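Local coordinates for protein DivIVA (Staphylococcus aureus, PDB 7O39) that probably serves as a coiled-coil scaffold of the cell-division machinery, its N-terminal domain pairing two chains into a parallel dimer, at the interface of chains A and B. Numbering follows the deposited sequence. Chains: chain A/B, DivIVA.

Contact 1: the interface of chains A and B. Residues chain A 26, 29-30, 33; chain B 14, 26, 29-30, 33.
A parallel coiled-coil seam joins A:Leu30 and A:Leu33 to B:Leu30 and B:Leu33, holding the two 23-53 helices side by side as a symmetric dimer of the N-terminal domain. CD2 of A:Leu30 meets CD2 of B:Leu30 at 3.7 Å, the two side chains crossing at about a right angle. The same methyl also touches CD1 of B:Leu33 at 3.7 Å, and the reciprocal pair, A:Leu33 with B:Leu30, closes the other half of the cluster. One turn toward the C terminus, CD1 of A:Leu33 lies 4.0 Å from CD1 of B:Leu33. Toward the N-terminal end of the helices the valines point toward each other tip to tip, CG1 of A:Val26 being 4.0 Å from CG1 of B:Val26.

The flank is filled by B:Phe14, which comes from the loop segment of its chain. CG2 of A:Val26 sits over the centre of its ring, 3.8 Å from the centroid, in a CH-pi contact. CG1 of A:Val26 stands opposite the backbone N (chi1 173°) and points to B:Val26, while CG2, opposite the carbonyl carbon, goes to the ring. A:Phe29 adds CB at the edge of the B:Phe14 ring and brings CD2 to 3.9 Å from its CZ, while the same CD2 also packs on CD2 of B:Leu30. This apolar core, extended beyond the helix pair by aromatic rings, probably fixes the register from which the coiled coil continues.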
ATOM      1  N   VAL A  26      -3.609  -0.849 -13.029  1.00 11.83           N
ATOM      2  CA  VAL A  26      -3.064  -1.504 -11.844  1.00 10.33           C
ATOM      3  C   VAL A  26      -1.715  -0.893 -11.467  1.00 10.36           C
ATOM      4  O   VAL A  26      -1.475  -0.557 -10.301  1.00 10.63           O
ATOM      5  CB  VAL A  26      -2.975  -3.027 -12.057  1.00 11.27           C
ATOM      6  CG1 VAL A  26      -2.246  -3.695 -10.886  1.00 11.07           C
ATOM      7  CG2 VAL A  26      -4.367  -3.630 -12.219  1.00 11.89           C
ATOM      8  N   PHE A  29      -2.097   2.451  -9.777  1.00 12.24           N
ATOM      9  CA  PHE A  29      -2.624   2.359  -8.421  1.00 11.31           C
ATOM     10  C   PHE A  29      -1.566   1.842  -7.459  1.00 10.26           C
ATOM     11  O   PHE A  29      -1.447   2.341  -6.332  1.00 11.51           O
ATOM     12  CB  PHE A  29      -3.854   1.455  -8.404  1.00 12.48           C
ATOM     13  CG  PHE A  29      -4.625   1.499  -7.113  1.00 13.22           C
ATOM     14  CD1 PHE A  29      -5.197   2.679  -6.665  1.00 16.18           C
ATOM     15  CD2 PHE A  29      -4.791   0.354  -6.352  1.00 14.52           C
ATOM     16  CE1 PHE A  29      -5.903   2.716  -5.476  1.00 18.88           C
ATOM     17  CE2 PHE A  29      -5.509   0.387  -5.174  1.00 16.72           C
ATOM     18  CZ  PHE A  29      -6.059   1.565  -4.736  1.00 19.31           C
ATOM     19  N   LEU A  30      -0.771   0.860  -7.890  1.00 10.53           N
ATOM     20  CA  LEU A  30       0.314   0.370  -7.050  1.00 10.71           C
ATOM     21  C   LEU A  30       1.321   1.474  -6.754  1.00 11.32           C
ATOM     22  O   LEU A  30       1.843   1.559  -5.635  1.00 11.78           O
ATOM     23  CB  LEU A  30       0.993  -0.819  -7.727  1.00 12.04           C
ATOM     24  CG  LEU A  30       0.152  -2.091  -7.823  1.00 12.10           C
ATOM     25  CD1 LEU A  30       0.941  -3.128  -8.594  1.00 13.84           C
ATOM     26  CD2 LEU A  30      -0.249  -2.623  -6.453  1.00 14.13           C
ATOM     27  N   LEU A  33      -0.141   3.502  -3.972  1.00 10.65           N
ATOM     28  CA  LEU A  33      -0.044   2.828  -2.683  1.00 10.89           C
ATOM     29  C   LEU A  33       1.384   2.855  -2.153  1.00  9.44           C
ATOM     30  O   LEU A  33       1.598   3.035  -0.944  1.00 11.28           O
ATOM     31  CB  LEU A  33      -0.557   1.393  -2.777  1.00 11.22           C
ATOM     32  CG  LEU A  33      -2.052   1.270  -3.088  1.00 11.82           C
ATOM     33  CD1 LEU A  33      -2.470  -0.192  -3.122  1.00 15.17           C
ATOM     34  CD2 LEU A  33      -2.918   2.050  -2.106  1.00 14.33           C
TER
ATOM     35  N   PHE B  14     -10.982  -2.444 -11.515  1.00 19.44           N
ATOM     36  CA  PHE B  14     -10.198  -2.004 -12.653  1.00 17.38           C
ATOM     37  C   PHE B  14     -10.942  -2.420 -13.908  1.00 17.54           C
ATOM     38  O   PHE B  14     -11.725  -3.373 -13.890  1.00 18.38           O
ATOM     39  CB  PHE B  14      -8.822  -2.660 -12.647  1.00 16.34           C
ATOM     40  CG  PHE B  14      -8.007  -2.330 -11.435  1.00 15.13           C
ATOM     41  CD1 PHE B  14      -7.224  -1.198 -11.415  1.00 14.13           C
ATOM     42  CD2 PHE B  14      -8.024  -3.152 -10.325  1.00 17.14           C
ATOM     43  CE1 PHE B  14      -6.473  -0.882 -10.293  1.00 15.90           C
ATOM     44  CE2 PHE B  14      -7.278  -2.849  -9.214  1.00 17.07           C
ATOM     45  CZ  PHE B  14      -6.498  -1.719  -9.200  1.00 17.50           C
ATOM     46  N   VAL B  26      -3.773  -9.964  -8.316  1.00 10.67           N
ATOM     47  CA  VAL B  26      -3.728  -8.540  -8.002  1.00 10.69           C
ATOM     48  C   VAL B  26      -4.451  -8.269  -6.689  1.00 10.43           C
ATOM     49  O   VAL B  26      -3.937  -7.568  -5.811  1.00 11.10           O
ATOM     50  CB  VAL B  26      -4.296  -7.710  -9.165  1.00 11.00           C
ATOM     51  CG1 VAL B  26      -4.408  -6.249  -8.771  1.00 11.71           C
ATOM     52  CG2 VAL B  26      -3.409  -7.855 -10.390  1.00 11.03           C
ATOM     53  N   PHE B  29      -2.368  -9.192  -3.662  1.00 10.99           N
ATOM     54  CA  PHE B  29      -1.296  -8.235  -3.401  1.00 10.87           C
ATOM     55  C   PHE B  29      -1.845  -6.935  -2.824  1.00 11.50           C
ATOM     56  O   PHE B  29      -1.264  -6.363  -1.890  1.00 11.35           O
ATOM     57  CB  PHE B  29      -0.508  -7.982  -4.680  1.00 10.88           C
ATOM     58  CG  PHE B  29       0.790  -7.260  -4.472  1.00 11.52           C
ATOM     59  CD1 PHE B  29       1.743  -7.745  -3.593  1.00 14.94           C
ATOM     60  CD2 PHE B  29       1.072  -6.103  -5.172  1.00 12.18           C
ATOM     61  CE1 PHE B  29       2.946  -7.085  -3.424  1.00 17.18           C
ATOM     62  CE2 PHE B  29       2.282  -5.459  -5.014  1.00 12.61           C
ATOM     63  CZ  PHE B  29       3.205  -5.941  -4.140  1.00 14.83           C
ATOM     64  N   LEU B  30      -2.971  -6.461  -3.344  1.00 11.38           N
ATOM     65  CA  LEU B  30      -3.584  -5.258  -2.787  1.00 10.90           C
ATOM     66  C   LEU B  30      -3.971  -5.457  -1.328  1.00 11.28           C
ATOM     67  O   LEU B  30      -3.854  -4.524  -0.524  1.00 12.71           O
ATOM     68  CB  LEU B  30      -4.807  -4.854  -3.607  1.00 12.08           C
ATOM     69  CG  LEU B  30      -4.506  -4.366  -5.019  1.00 14.40           C
ATOM     70  CD1 LEU B  30      -5.820  -4.064  -5.714  1.00 17.59           C
ATOM     71  CD2 LEU B  30      -3.609  -3.145  -5.013  1.00 17.50           C
ATOM     72  N   LEU B  33      -0.879  -4.904   0.710  1.00 10.06           N
ATOM     73  CA  LEU B  33      -0.509  -3.498   0.799  1.00  9.60           C
ATOM     74  C   LEU B  33      -1.451  -2.739   1.719  1.00  9.11           C
ATOM     75  O   LEU B  33      -1.011  -1.888   2.499  1.00 10.88           O
ATOM     76  CB  LEU B  33      -0.479  -2.877  -0.596  1.00  9.81           C
ATOM     77  CG  LEU B  33       0.603  -3.443  -1.523  1.00 10.37           C
ATOM     78  CD1 LEU B  33       0.567  -2.740  -2.876  1.00 13.76           C
ATOM     79  CD2 LEU B  33       2.004  -3.346  -0.931  1.00 13.44           C
TER

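Contact 2: the interface of chains A and B. Residues chain A 14, 16, 21, 23, 26; chain B 17, 20-21.
The backbones of A:Leu21 and B:Leu21 run antiparallel across the two-fold axis and exchange a pair of hydrogen bonds, from A:Leu21 N to B:Leu21 O and from B:Leu21 N to A:Leu21 O, each 2.9 Å long. Both are nearly straight, and each N-H lies in the carbonyl plane on a lone pair of its acceptor. A second antiparallel bridge sets A:Arg16 beside B:Leu21.

The side chain of B:Leu21 plugs into a pocket of chain A. Its CG stands anti to the carbonyl carbon, chi1 -53°, and its two methyls part to different walls. CD1 reaches tip to tip toward A:Val26, 3.8 Å from CB, and also packs against CD2 of the A:Phe14 ring at 3.9 Å. A:Arg16 bends at chi2, -66°, which carries its CD and NE obliquely across the leucine, whose CD2 lies 3.5 Å from NE and 3.7 Å from CD. CG of A:Pro23 lies against one face of the guanidinium, offset toward its rim. The proline in turn meets the leucine at the start of helix 23-53, its CA 3.9 Å from CD1. Further out, B:Val17 CG2 comes loosely against the carbonyl of A:Leu21 and CD of A:Pro23. The bonded pair lies on the two-fold and the leucine socket is repeated on the other side; together they probably tie the two strand-and-turn segments, 16-21, across the dimer axis where helix 23-53 begins.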
ATOM      1  N   PHE A  14       2.655 -10.193 -12.434  1.00 14.15           N
ATOM      2  CA  PHE A  14       1.383 -10.889 -12.400  1.00 13.51           C
ATOM      3  C   PHE A  14       1.216 -11.682 -13.686  1.00 13.37           C
ATOM      4  O   PHE A  14       1.634 -11.252 -14.767  1.00 15.28           O
ATOM      5  CB  PHE A  14       0.226  -9.901 -12.268  1.00 13.87           C
ATOM      6  CG  PHE A  14       0.298  -9.062 -11.021  1.00 12.52           C
ATOM      7  CD1 PHE A  14      -0.091  -9.579  -9.806  1.00 13.36           C
ATOM      8  CD2 PHE A  14       0.770  -7.765 -11.071  1.00 13.34           C
ATOM      9  CE1 PHE A  14      -0.021  -8.821  -8.664  1.00 14.87           C
ATOM     10  CE2 PHE A  14       0.839  -7.005  -9.935  1.00 15.09           C
ATOM     11  CZ  PHE A  14       0.445  -7.537  -8.731  1.00 14.81           C
ATOM     12  N   ARG A  16      -0.732 -13.239 -16.900  1.00 15.01           N
ATOM     13  CA  ARG A  16      -1.673 -12.697 -17.867  1.00 15.05           C
ATOM     14  C   ARG A  16      -2.703 -13.761 -18.199  1.00 15.00           C
ATOM     15  O   ARG A  16      -2.362 -14.937 -18.359  1.00 16.21           O
ATOM     16  CB  ARG A  16      -0.955 -12.302 -19.159  1.00 17.80           C
ATOM     17  CG  ARG A  16       0.038 -11.190 -18.984  1.00 22.09           C
ATOM     18  CD  ARG A  16      -0.666  -9.909 -18.611  1.00 25.37           C
ATOM     19  NE  ARG A  16       0.229  -8.760 -18.691  1.00 27.23           N
ATOM     20  CZ  ARG A  16       0.167  -7.797 -19.608  1.00 29.92           C
ATOM     21  NH1 ARG A  16      -0.759  -7.812 -20.565  1.00 27.78           N
ATOM     22  NH2 ARG A  16       1.044  -6.805 -19.562  1.00 32.85           N
ATOM     23  N   LEU A  21      -7.280  -7.702 -15.590  1.00 12.01           N
ATOM     24  CA  LEU A  21      -7.285  -6.295 -15.225  1.00 12.29           C
ATOM     25  C   LEU A  21      -6.353  -5.493 -16.128  1.00 11.95           C
ATOM     26  O   LEU A  21      -5.273  -5.958 -16.514  1.00 12.65           O
ATOM     27  CB  LEU A  21      -6.830  -6.142 -13.772  1.00 12.24           C
ATOM     28  CG  LEU A  21      -7.549  -7.017 -12.735  1.00 12.50           C
ATOM     29  CD1 LEU A  21      -7.011  -6.670 -11.341  1.00 13.55           C
ATOM     30  CD2 LEU A  21      -9.068  -6.861 -12.795  1.00 14.74           C
ATOM     31  N   PRO A  23      -3.506  -3.517 -17.275  1.00 12.57           N
ATOM     32  CA  PRO A  23      -2.214  -3.482 -16.558  1.00 12.55           C
ATOM     33  C   PRO A  23      -1.756  -2.095 -16.150  1.00 13.73           C
ATOM     34  O   PRO A  23      -1.140  -1.957 -15.086  1.00 14.34           O
ATOM     35  CB  PRO A  23      -1.245  -4.154 -17.538  1.00 14.50           C
ATOM     36  CG  PRO A  23      -2.121  -5.065 -18.336  1.00 18.07           C
ATOM     37  CD  PRO A  23      -3.399  -4.291 -18.527  1.00 14.66           C
ATOM     38  N   VAL A  26      -3.609  -0.849 -13.029  1.00 11.83           N
ATOM     39  CA  VAL A  26      -3.064  -1.504 -11.844  1.00 10.33           C
ATOM     40  C   VAL A  26      -1.715  -0.893 -11.467  1.00 10.36           C
ATOM     41  O   VAL A  26      -1.475  -0.557 -10.301  1.00 10.63           O
ATOM     42  CB  VAL A  26      -2.975  -3.027 -12.057  1.00 11.27           C
ATOM     43  CG1 VAL A  26      -2.246  -3.695 -10.886  1.00 11.07           C
ATOM     44  CG2 VAL A  26      -4.367  -3.630 -12.219  1.00 11.89           C
TER
ATOM     45  N   VAL B  17      -9.873  -6.192 -19.603  1.00 18.53           N
ATOM     46  CA  VAL B  17      -9.359  -6.164 -20.963  1.00 18.79           C
ATOM     47  C   VAL B  17      -8.928  -7.567 -21.341  1.00 17.32           C
ATOM     48  O   VAL B  17      -8.613  -8.400 -20.490  1.00 18.75           O
ATOM     49  CB  VAL B  17      -8.166  -5.198 -21.130  1.00 20.61           C
ATOM     50  CG1 VAL B  17      -8.589  -3.783 -20.810  1.00 23.23           C
ATOM     51  CG2 VAL B  17      -6.980  -5.631 -20.258  1.00 21.31           C
ATOM     52  N   GLY B  20      -5.313  -9.249 -19.816  1.00 15.88           N
ATOM     53  CA  GLY B  20      -4.973  -8.459 -18.653  1.00 14.20           C
ATOM     54  C   GLY B  20      -4.370  -9.282 -17.530  1.00 12.61           C
ATOM     55  O   GLY B  20      -4.126 -10.488 -17.647  1.00 14.25           O
ATOM     56  N   LEU B  21      -4.143  -8.609 -16.404  1.00 11.78           N
ATOM     57  CA  LEU B  21      -3.529  -9.235 -15.248  1.00 11.50           C
ATOM     58  C   LEU B  21      -4.528 -10.116 -14.506  1.00 10.76           C
ATOM     59  O   LEU B  21      -5.716  -9.784 -14.389  1.00 12.12           O
ATOM     60  CB  LEU B  21      -3.030  -8.152 -14.287  1.00 12.04           C
ATOM     61  CG  LEU B  21      -2.108  -7.074 -14.867  1.00 12.51           C
ATOM     62  CD1 LEU B  21      -1.629  -6.150 -13.747  1.00 13.51           C
ATOM     63  CD2 LEU B  21      -0.924  -7.672 -15.621  1.00 14.77           C
TER

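Contact 1 and contact 2 lie about 11 Å apart between the centres of their C-alpha atoms and form one continuous dimer interface. A:Val26 belongs to both, facing the partner's helix and phenylalanine in contact 1 and the partner's leucine in contact 2. B:Phe14 in contact 1 and A:Phe14 in contact 2 are the same position in the two chains, as the two-fold symmetry requires. Contact 2 adds strands 16-17 and 20-21 to the beginning of helix 23-53, whereas contact 1 follows that helix onward. Directional backbone bonds at the head and apolar packing behind them probably fix the dimer jointly.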